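Local coordinates for YerB protein (Bacillus subtilis, PDB 2PSB) that is of unknown function but is probably a membrane-anchored lipoprotein and interacts with the helicase PcrA, at residues A[15-19]-A[70-74]; A[226-232]-A[288-294]. All coordinates share one frame; numbering follows the deposited sequence.

Both contacts are largely buried, yet they differ in chemistry. Interaction 1 is small (233 Å² summed over both sides): a loop near the chain start lies against the end of strand 65-71 through side-chain packing and one bridging water. Interaction 2 buries 620 Å² and is built on backbone hydrogen bonds where strands 230-240 and 293-298 begin to pair in parallel, with a Met-aromatic contact at Trp294 and a separate Phe232-Phe288 contact. Strand 54-59 pairs with both 65-71 and 293-298, and so joins the two places. They also touch directly: Thr19 O lies 2.7 Å from Gly291 N, a probable hydrogen bond. Just ahead of strand 54-59, Asp53 accepts a hydrogen bond from Ser73 and forms a salt bridge with Lys292.

Interaction 1: A[15-19]-A[70-74]; sequences KAPLT and IFQSQ
Leu18 and Gln72 carry this contact, in which a type I beta turn, Ala16 to Thr19, lies against the loop that follows strand 65-71 of the DUF3048 fold. The turn is closed by a weak hydrogen bond from Thr19 N to Ala16 O.

The apolar part centres on one methyl. Leu18 CD1 reaches Ile70 CG2 at 3.8 Å and Gln72 CB at 3.9 Å, the leucine side chain crossing both at about a right angle. Further along, Ala16 CB meets Ser73 CB at 3.7 Å, methyl against methylene. Leu18 also packs on Ile54, Phe96 and Leu168, so the leucine is shared between strand 54-59 and two loops.

The polar part runs through the Gln72 amide. With CG anti to the backbone N (chi1 -168°), the bend at chi2 (-68°) brings OE1 to the CD corner of the Pro17 ring, 3.2 Å away, the two side chains crossing at about a right angle. NE2 donates to Val27 O, which helps to fix the rotation of the amide. Ser73 OG, for its part, is hydrogen-bonded to Asp53 OD1.

No direct hydrogen bond joins the two segments; a water does the work instead. It accepts from Leu18 N at 3.0 Å and donates to Gln72 OE1 at 2.6 Å, tying the backbone of the turn to the side-chain carbonyl.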
ATOM      1  N   LYS A  15     -12.275 -12.174 -13.691  1.00 50.92           N
ATOM      2  CA  LYS A  15     -11.242 -11.184 -13.399  1.00 46.81           C
ATOM      3  C   LYS A  15     -10.971 -11.028 -11.902  1.00 43.35           C
ATOM      4  O   LYS A  15     -11.811 -11.369 -11.074  1.00 41.78           O
ATOM      5  CB  LYS A  15     -11.646  -9.817 -13.965  1.00 47.23           C
ATOM      6  CG  LYS A  15     -11.810  -9.767 -15.475  1.00 48.33           C
ATOM      7  CD  LYS A  15     -12.330  -8.402 -15.909  1.00 48.92           C
ATOM      8  CE  LYS A  15     -12.575  -8.343 -17.405  1.00 49.35           C
ATOM      9  NZ  LYS A  15     -11.327  -8.557 -18.179  1.00 48.87           N
ATOM     10  N   ALA A  16      -9.792 -10.513 -11.561  1.00 40.45           N
ATOM     11  CA  ALA A  16      -9.438 -10.301 -10.162  1.00 37.29           C
ATOM     12  C   ALA A  16     -10.014  -8.954  -9.720  1.00 35.11           C
ATOM     13  O   ALA A  16      -9.937  -7.963 -10.449  1.00 33.16           O
ATOM     14  CB  ALA A  16      -7.931 -10.320  -9.990  1.00 38.81           C
ATOM     15  N   PRO A  17     -10.605  -8.910  -8.517  1.00 31.97           N
ATOM     16  CA  PRO A  17     -11.226  -7.724  -7.917  1.00 30.97           C
ATOM     17  C   PRO A  17     -10.341  -6.482  -7.844  1.00 30.44           C
ATOM     18  O   PRO A  17     -10.754  -5.383  -8.195  1.00 25.40           O
ATOM     19  CB  PRO A  17     -11.605  -8.197  -6.508  1.00 30.50           C
ATOM     20  CG  PRO A  17     -11.617  -9.688  -6.606  1.00 29.78           C
ATOM     21  CD  PRO A  17     -10.500  -9.992  -7.528  1.00 30.83           C
ATOM     22  N   LEU A  18      -9.115  -6.671  -7.380  1.00 31.65           N
ATOM     23  CA  LEU A  18      -8.209  -5.553  -7.192  1.00 32.49           C
ATOM     24  C   LEU A  18      -7.250  -5.235  -8.325  1.00 32.46           C
ATOM     25  O   LEU A  18      -6.473  -4.284  -8.229  1.00 32.91           O
ATOM     26  CB  LEU A  18      -7.446  -5.771  -5.886  1.00 32.86           C
ATOM     27  CG  LEU A  18      -8.395  -6.073  -4.711  1.00 34.27           C
ATOM     28  CD1 LEU A  18      -7.626  -6.024  -3.405  1.00 36.51           C
ATOM     29  CD2 LEU A  18      -9.555  -5.062  -4.689  1.00 32.33           C
ATOM     30  N   THR A  19      -7.324  -5.997  -9.409  1.00 33.88           N
ATOM     31  CA  THR A  19      -6.438  -5.759 -10.539  1.00 35.48           C
ATOM     32  C   THR A  19      -7.186  -5.644 -11.866  1.00 35.91           C
ATOM     33  O   THR A  19      -6.730  -4.970 -12.794  1.00 36.44           O
ATOM     34  CB  THR A  19      -5.402  -6.877 -10.652  1.00 35.63           C
ATOM     35  OG1 THR A  19      -4.356  -6.463 -11.531  1.00 41.35           O
ATOM     36  CG2 THR A  19      -6.046  -8.125 -11.209  1.00 35.18           C
ATOM     37  N   ILE A  70      -1.422  -4.555  -0.327  1.00 20.33           N
ATOM     38  CA  ILE A  70      -2.610  -5.387  -0.351  1.00 19.27           C
ATOM     39  C   ILE A  70      -2.515  -6.443  -1.440  1.00 20.18           C
ATOM     40  O   ILE A  70      -2.451  -6.125  -2.633  1.00 20.01           O
ATOM     41  CB  ILE A  70      -3.864  -4.503  -0.560  1.00 20.27           C
ATOM     42  CG1 ILE A  70      -3.893  -3.418   0.525  1.00 19.78           C
ATOM     43  CG2 ILE A  70      -5.136  -5.352  -0.560  1.00 16.49           C
ATOM     44  CD1 ILE A  70      -5.147  -2.578   0.511  1.00 19.10           C
ATOM     45  N   PHE A  71      -2.490  -7.702  -0.999  1.00 21.97           N
ATOM     46  CA  PHE A  71      -2.404  -8.867  -1.877  1.00 19.71           C
ATOM     47  C   PHE A  71      -3.758  -9.559  -1.959  1.00 20.44           C
ATOM     48  O   PHE A  71      -4.483  -9.649  -0.964  1.00 25.79           O
ATOM     49  CB  PHE A  71      -1.392  -9.885  -1.347  1.00 19.42           C
ATOM     50  CG  PHE A  71      -0.041  -9.315  -1.040  1.00 20.13           C
ATOM     51  CD1 PHE A  71       0.184  -8.630   0.151  1.00 22.47           C
ATOM     52  CD2 PHE A  71       1.009  -9.469  -1.935  1.00 22.56           C
ATOM     53  CE1 PHE A  71       1.433  -8.120   0.444  1.00 18.33           C
ATOM     54  CE2 PHE A  71       2.263  -8.967  -1.654  1.00 19.01           C
ATOM     55  CZ  PHE A  71       2.481  -8.288  -0.467  1.00 21.97           C
ATOM     56  N   GLN A  72      -4.087 -10.052  -3.147  1.00 22.49           N
ATOM     57  CA  GLN A  72      -5.341 -10.760  -3.373  1.00 23.42           C
ATOM     58  C   GLN A  72      -5.199 -11.667  -4.587  1.00 25.91           C
ATOM     59  O   GLN A  72      -5.383 -12.876  -4.474  1.00 27.76           O
ATOM     60  CB  GLN A  72      -6.484  -9.771  -3.587  1.00 25.14           C
ATOM     61  CG  GLN A  72      -7.882 -10.374  -3.540  1.00 26.37           C
ATOM     62  CD  GLN A  72      -8.179 -11.314  -4.701  1.00 32.51           C
ATOM     63  OE1 GLN A  72      -7.909 -10.998  -5.861  1.00 33.39           O
ATOM     64  NE2 GLN A  72      -8.760 -12.466  -4.393  1.00 31.50           N
ATOM     65  N   SER A  73      -4.857 -11.093  -5.742  1.00 26.76           N
ATOM     66  CA  SER A  73      -4.712 -11.883  -6.972  1.00 28.35           C
ATOM     67  C   SER A  73      -3.407 -12.655  -7.005  1.00 30.13           C
ATOM     68  O   SER A  73      -3.245 -13.581  -7.800  1.00 30.76           O
ATOM     69  CB  SER A  73      -4.751 -10.990  -8.209  1.00 25.57           C
ATOM     70  OG  SER A  73      -3.460 -10.455  -8.448  1.00 21.07           O
ATOM     71  N   GLN A  74      -2.465 -12.243  -6.167  1.00 33.03           N
ATOM     72  CA  GLN A  74      -1.159 -12.885  -6.095  1.00 37.58           C
ATOM     73  C   GLN A  74      -0.669 -12.867  -4.666  1.00 40.25           C
ATOM     74  O   GLN A  74      -0.539 -11.803  -4.061  1.00 42.24           O
ATOM     75  CB  GLN A  74      -0.123 -12.157  -6.954  1.00 38.91           C
ATOM     76  CG  GLN A  74      -0.297 -12.290  -8.447  1.00 40.83           C
ATOM     77  CD  GLN A  74       0.892 -11.720  -9.196  1.00 43.76           C
ATOM     78  OE1 GLN A  74       1.260 -10.559  -9.009  1.00 44.49           O
ATOM     79  NE2 GLN A  74       1.506 -12.538 -10.043  1.00 44.70           N
TER
HETATM   80  O   HOH W   1      -7.155  -8.881  -7.130  1.00 26.29           O

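Interaction 2: A[226-232]-A[288-294]; sequences VAMQNIF and FVPGKTW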
ATOM      1  N   VAL A 226       9.681  -3.319  -9.683  1.00 39.23           N
ATOM      2  CA  VAL A 226       8.237  -3.497  -9.570  1.00 39.05           C
ATOM      3  C   VAL A 226       7.595  -2.644 -10.662  1.00 38.99           C
ATOM      4  O   VAL A 226       8.182  -1.659 -11.119  1.00 40.00           O
ATOM      5  CB  VAL A 226       7.709  -3.053  -8.169  1.00 39.92           C
ATOM      6  CG1 VAL A 226       6.201  -3.328  -8.060  1.00 40.64           C
ATOM      7  CG2 VAL A 226       8.448  -3.808  -7.066  1.00 37.64           C
ATOM      8  N   ALA A 227       6.406  -3.034 -11.101  1.00 38.22           N
ATOM      9  CA  ALA A 227       5.714  -2.283 -12.138  1.00 37.97           C
ATOM     10  C   ALA A 227       4.232  -2.157 -11.821  1.00 36.95           C
ATOM     11  O   ALA A 227       3.594  -3.110 -11.381  1.00 37.02           O
ATOM     12  CB  ALA A 227       5.914  -2.957 -13.503  1.00 35.16           C
HETATM   13  N   MSE A 228       3.691  -0.965 -12.023  1.00 37.45           N
HETATM   14  CA  MSE A 228       2.281  -0.738 -11.766  1.00 37.88           C
HETATM   15  C   MSE A 228       1.677   0.018 -12.953  1.00 35.87           C
HETATM   16  O   MSE A 228       2.409   0.561 -13.790  1.00 34.09           O
HETATM   17  CB  MSE A 228       2.086   0.015 -10.443  1.00 40.88           C
HETATM   18  CG  MSE A 228       2.591   1.451 -10.381  1.00 47.35           C
HETATM   19 SE   MSE A 228       4.465   1.775  -9.929  1.00 57.40          SE
HETATM   20  CE  MSE A 228       4.943   0.142  -9.002  1.00 54.03           C
ATOM     21  N   GLN A 229       0.353   0.020 -13.047  1.00 33.71           N
ATOM     22  CA  GLN A 229      -0.320   0.679 -14.155  1.00 32.30           C
ATOM     23  C   GLN A 229      -1.113   1.921 -13.777  1.00 32.51           C
ATOM     24  O   GLN A 229      -1.720   2.541 -14.638  1.00 31.28           O
ATOM     25  CB  GLN A 229      -1.231  -0.321 -14.874  1.00 33.52           C
ATOM     26  CG  GLN A 229      -0.492  -1.305 -15.779  1.00 31.80           C
ATOM     27  CD  GLN A 229       0.274  -2.375 -15.015  1.00 33.41           C
ATOM     28  OE1 GLN A 229       1.165  -3.028 -15.570  1.00 35.79           O
ATOM     29  NE2 GLN A 229      -0.064  -2.564 -13.746  1.00 32.75           N
ATOM     30  N   ASN A 230      -1.107   2.271 -12.492  1.00 31.82           N
ATOM     31  CA  ASN A 230      -1.813   3.458 -12.008  1.00 30.80           C
ATOM     32  C   ASN A 230      -1.070   4.123 -10.850  1.00 30.31           C
ATOM     33  O   ASN A 230      -0.616   3.446  -9.925  1.00 32.37           O
ATOM     34  CB  ASN A 230      -3.240   3.121 -11.511  1.00 31.44           C
ATOM     35  CG  ASN A 230      -4.014   2.220 -12.468  1.00 30.85           C
ATOM     36  OD1 ASN A 230      -3.782   1.018 -12.527  1.00 32.65           O
ATOM     37  ND2 ASN A 230      -4.938   2.804 -13.215  1.00 28.49           N
ATOM     38  N   ILE A 231      -0.929   5.444 -10.914  1.00 28.31           N
ATOM     39  CA  ILE A 231      -0.299   6.189  -9.838  1.00 27.76           C
ATOM     40  C   ILE A 231      -1.406   7.143  -9.378  1.00 30.28           C
ATOM     41  O   ILE A 231      -1.875   8.005 -10.140  1.00 30.55           O
ATOM     42  CB  ILE A 231       0.922   7.037 -10.278  1.00 28.54           C
ATOM     43  CG1 ILE A 231       1.863   6.244 -11.199  1.00 28.80           C
ATOM     44  CG2 ILE A 231       1.661   7.507  -9.028  1.00 26.33           C
ATOM     45  CD1 ILE A 231       2.455   4.977 -10.608  1.00 27.69           C
ATOM     46  N   PHE A 232      -1.813   6.981  -8.127  1.00 28.30           N
ATOM     47  CA  PHE A 232      -2.880   7.764  -7.552  1.00 28.91           C
ATOM     48  C   PHE A 232      -2.366   8.583  -6.371  1.00 31.31           C
ATOM     49  O   PHE A 232      -2.155   8.044  -5.276  1.00 33.51           O
ATOM     50  CB  PHE A 232      -3.989   6.808  -7.114  1.00 27.46           C
ATOM     51  CG  PHE A 232      -5.236   7.488  -6.635  1.00 27.42           C
ATOM     52  CD1 PHE A 232      -5.501   8.819  -6.959  1.00 24.72           C
ATOM     53  CD2 PHE A 232      -6.180   6.777  -5.897  1.00 27.60           C
ATOM     54  CE1 PHE A 232      -6.680   9.423  -6.551  1.00 25.57           C
ATOM     55  CE2 PHE A 232      -7.365   7.378  -5.486  1.00 28.46           C
ATOM     56  CZ  PHE A 232      -7.614   8.706  -5.818  1.00 26.72           C
ATOM     57  N   PHE A 288      -9.724   2.689 -13.101  1.00 34.60           N
ATOM     58  CA  PHE A 288      -8.293   2.374 -13.116  1.00 32.00           C
ATOM     59  C   PHE A 288      -8.030   1.469 -14.309  1.00 33.19           C
ATOM     60  O   PHE A 288      -8.937   0.775 -14.790  1.00 31.51           O
ATOM     61  CB  PHE A 288      -7.843   1.590 -11.871  1.00 30.81           C
ATOM     62  CG  PHE A 288      -7.814   2.386 -10.598  1.00 30.06           C
ATOM     63  CD1 PHE A 288      -7.358   3.704 -10.576  1.00 30.86           C
ATOM     64  CD2 PHE A 288      -8.206   1.797  -9.400  1.00 30.65           C
ATOM     65  CE1 PHE A 288      -7.295   4.420  -9.367  1.00 29.20           C
ATOM     66  CE2 PHE A 288      -8.144   2.502  -8.190  1.00 30.96           C
ATOM     67  CZ  PHE A 288      -7.688   3.813  -8.173  1.00 26.91           C
ATOM     68  N   VAL A 289      -6.781   1.479 -14.771  1.00 32.71           N
ATOM     69  CA  VAL A 289      -6.329   0.633 -15.871  1.00 31.14           C
ATOM     70  C   VAL A 289      -6.056  -0.739 -15.254  1.00 29.84           C
ATOM     71  O   VAL A 289      -5.437  -0.830 -14.201  1.00 28.67           O
ATOM     72  CB  VAL A 289      -4.985   1.152 -16.463  1.00 33.83           C
ATOM     73  CG1 VAL A 289      -4.332   0.065 -17.310  1.00 32.52           C
ATOM     74  CG2 VAL A 289      -5.214   2.419 -17.288  1.00 31.26           C
ATOM     75  N   PRO A 290      -6.496  -1.825 -15.904  1.00 32.58           N
ATOM     76  CA  PRO A 290      -6.224  -3.141 -15.305  1.00 32.24           C
ATOM     77  C   PRO A 290      -4.741  -3.320 -14.931  1.00 31.50           C
ATOM     78  O   PRO A 290      -3.851  -2.999 -15.715  1.00 30.55           O
ATOM     79  CB  PRO A 290      -6.666  -4.115 -16.394  1.00 31.84           C
ATOM     80  CG  PRO A 290      -7.758  -3.374 -17.100  1.00 32.00           C
ATOM     81  CD  PRO A 290      -7.223  -1.957 -17.180  1.00 31.65           C
ATOM     82  N   GLY A 291      -4.477  -3.816 -13.723  1.00 32.20           N
ATOM     83  CA  GLY A 291      -3.099  -4.017 -13.299  1.00 31.68           C
ATOM     84  C   GLY A 291      -2.814  -3.532 -11.889  1.00 31.61           C
ATOM     85  O   GLY A 291      -3.729  -3.346 -11.090  1.00 31.45           O
ATOM     86  N   LYS A 292      -1.541  -3.340 -11.577  1.00 30.90           N
ATOM     87  CA  LYS A 292      -1.155  -2.874 -10.260  1.00 30.63           C
ATOM     88  C   LYS A 292      -1.338  -1.368 -10.091  1.00 29.75           C
ATOM     89  O   LYS A 292      -1.156  -0.584 -11.038  1.00 29.78           O
ATOM     90  CB  LYS A 292       0.298  -3.250  -9.966  1.00 34.02           C
ATOM     91  CG  LYS A 292       0.495  -4.656  -9.393  1.00 37.72           C
ATOM     92  CD  LYS A 292       0.233  -5.751 -10.403  1.00 39.40           C
ATOM     93  CE  LYS A 292       0.631  -7.137  -9.862  1.00 41.94           C
ATOM     94  NZ  LYS A 292      -0.295  -7.695  -8.817  1.00 41.71           N
ATOM     95  N   THR A 293      -1.705  -0.976  -8.874  1.00 26.16           N
ATOM     96  CA  THR A 293      -1.923   0.432  -8.539  1.00 26.31           C
ATOM     97  C   THR A 293      -1.133   0.853  -7.311  1.00 26.00           C
ATOM     98  O   THR A 293      -1.113   0.158  -6.296  1.00 28.51           O
ATOM     99  CB  THR A 293      -3.417   0.738  -8.263  1.00 26.18           C
ATOM    100  OG1 THR A 293      -4.177   0.526  -9.453  1.00 28.56           O
ATOM    101  CG2 THR A 293      -3.604   2.191  -7.798  1.00 26.75           C
ATOM    102  N   TRP A 294      -0.467   1.995  -7.422  1.00 26.43           N
ATOM    103  CA  TRP A 294       0.294   2.555  -6.314  1.00 26.22           C
ATOM    104  C   TRP A 294      -0.337   3.874  -5.909  1.00 26.30           C
ATOM    105  O   TRP A 294      -0.475   4.787  -6.728  1.00 26.07           O
ATOM    106  CB  TRP A 294       1.741   2.795  -6.694  1.00 25.06           C
ATOM    107  CG  TRP A 294       2.652   1.702  -6.255  1.00 28.62           C
ATOM    108  CD1 TRP A 294       2.716   0.434  -6.768  1.00 28.30           C
ATOM    109  CD2 TRP A 294       3.683   1.786  -5.263  1.00 25.20           C
ATOM    110  NE1 TRP A 294       3.728  -0.268  -6.166  1.00 29.91           N
ATOM    111  CE2 TRP A 294       4.338   0.534  -5.237  1.00 25.69           C
ATOM    112  CE3 TRP A 294       4.116   2.795  -4.392  1.00 25.57           C
ATOM    113  CZ2 TRP A 294       5.409   0.261  -4.378  1.00 26.62           C
ATOM    114  CZ3 TRP A 294       5.178   2.527  -3.536  1.00 26.68           C
ATOM    115  CH2 TRP A 294       5.814   1.268  -3.534  1.00 25.57           C
TER
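Met228, a selenomethionine, crosses Trp294 obliquely, its CB against Lys292, just ahead of the point where strands 230-240 and 293-298 start to pair in parallel. That CB sits 3.4 Å from Lys292 O. CG, held between the backbone N and carbonyl carbon (chi1 67°), passes Trp294 CD1 at 3.8 Å. SE then lies over the indole face, 4.2 Å from the centroid of the five-membered ring and 27° off its normal, a Met-aromatic contact. The terminal CE is over the same ring, but modelled too close for its position to be trusted.

In the backbone, Lys292 O accepts a hydrogen bond from Gln229 N at 2.6 Å and a weak one from Asn230 N. The parallel pairing proper follows: Trp294 N donates to Asn230 O at 2.9 Å, almost straight at 177°, and Phe232 N donates to Trp294 O at 2.9 Å. Phe232 CD2 meets the edge of the Phe288 ring at CZ, 4.0 Å away, the two side chains crossing at about a right angle.

Strand 230-240 is flanked here by 293-298 and 255-261, and 293-298 pairs onward with 54-59. Tyr199 of strand 196-202, from the six-stranded antiparallel sheet, packs on Met228, Ile231 and Trp294, while Phe67 of strand 65-71 meets the indole edge-to-face.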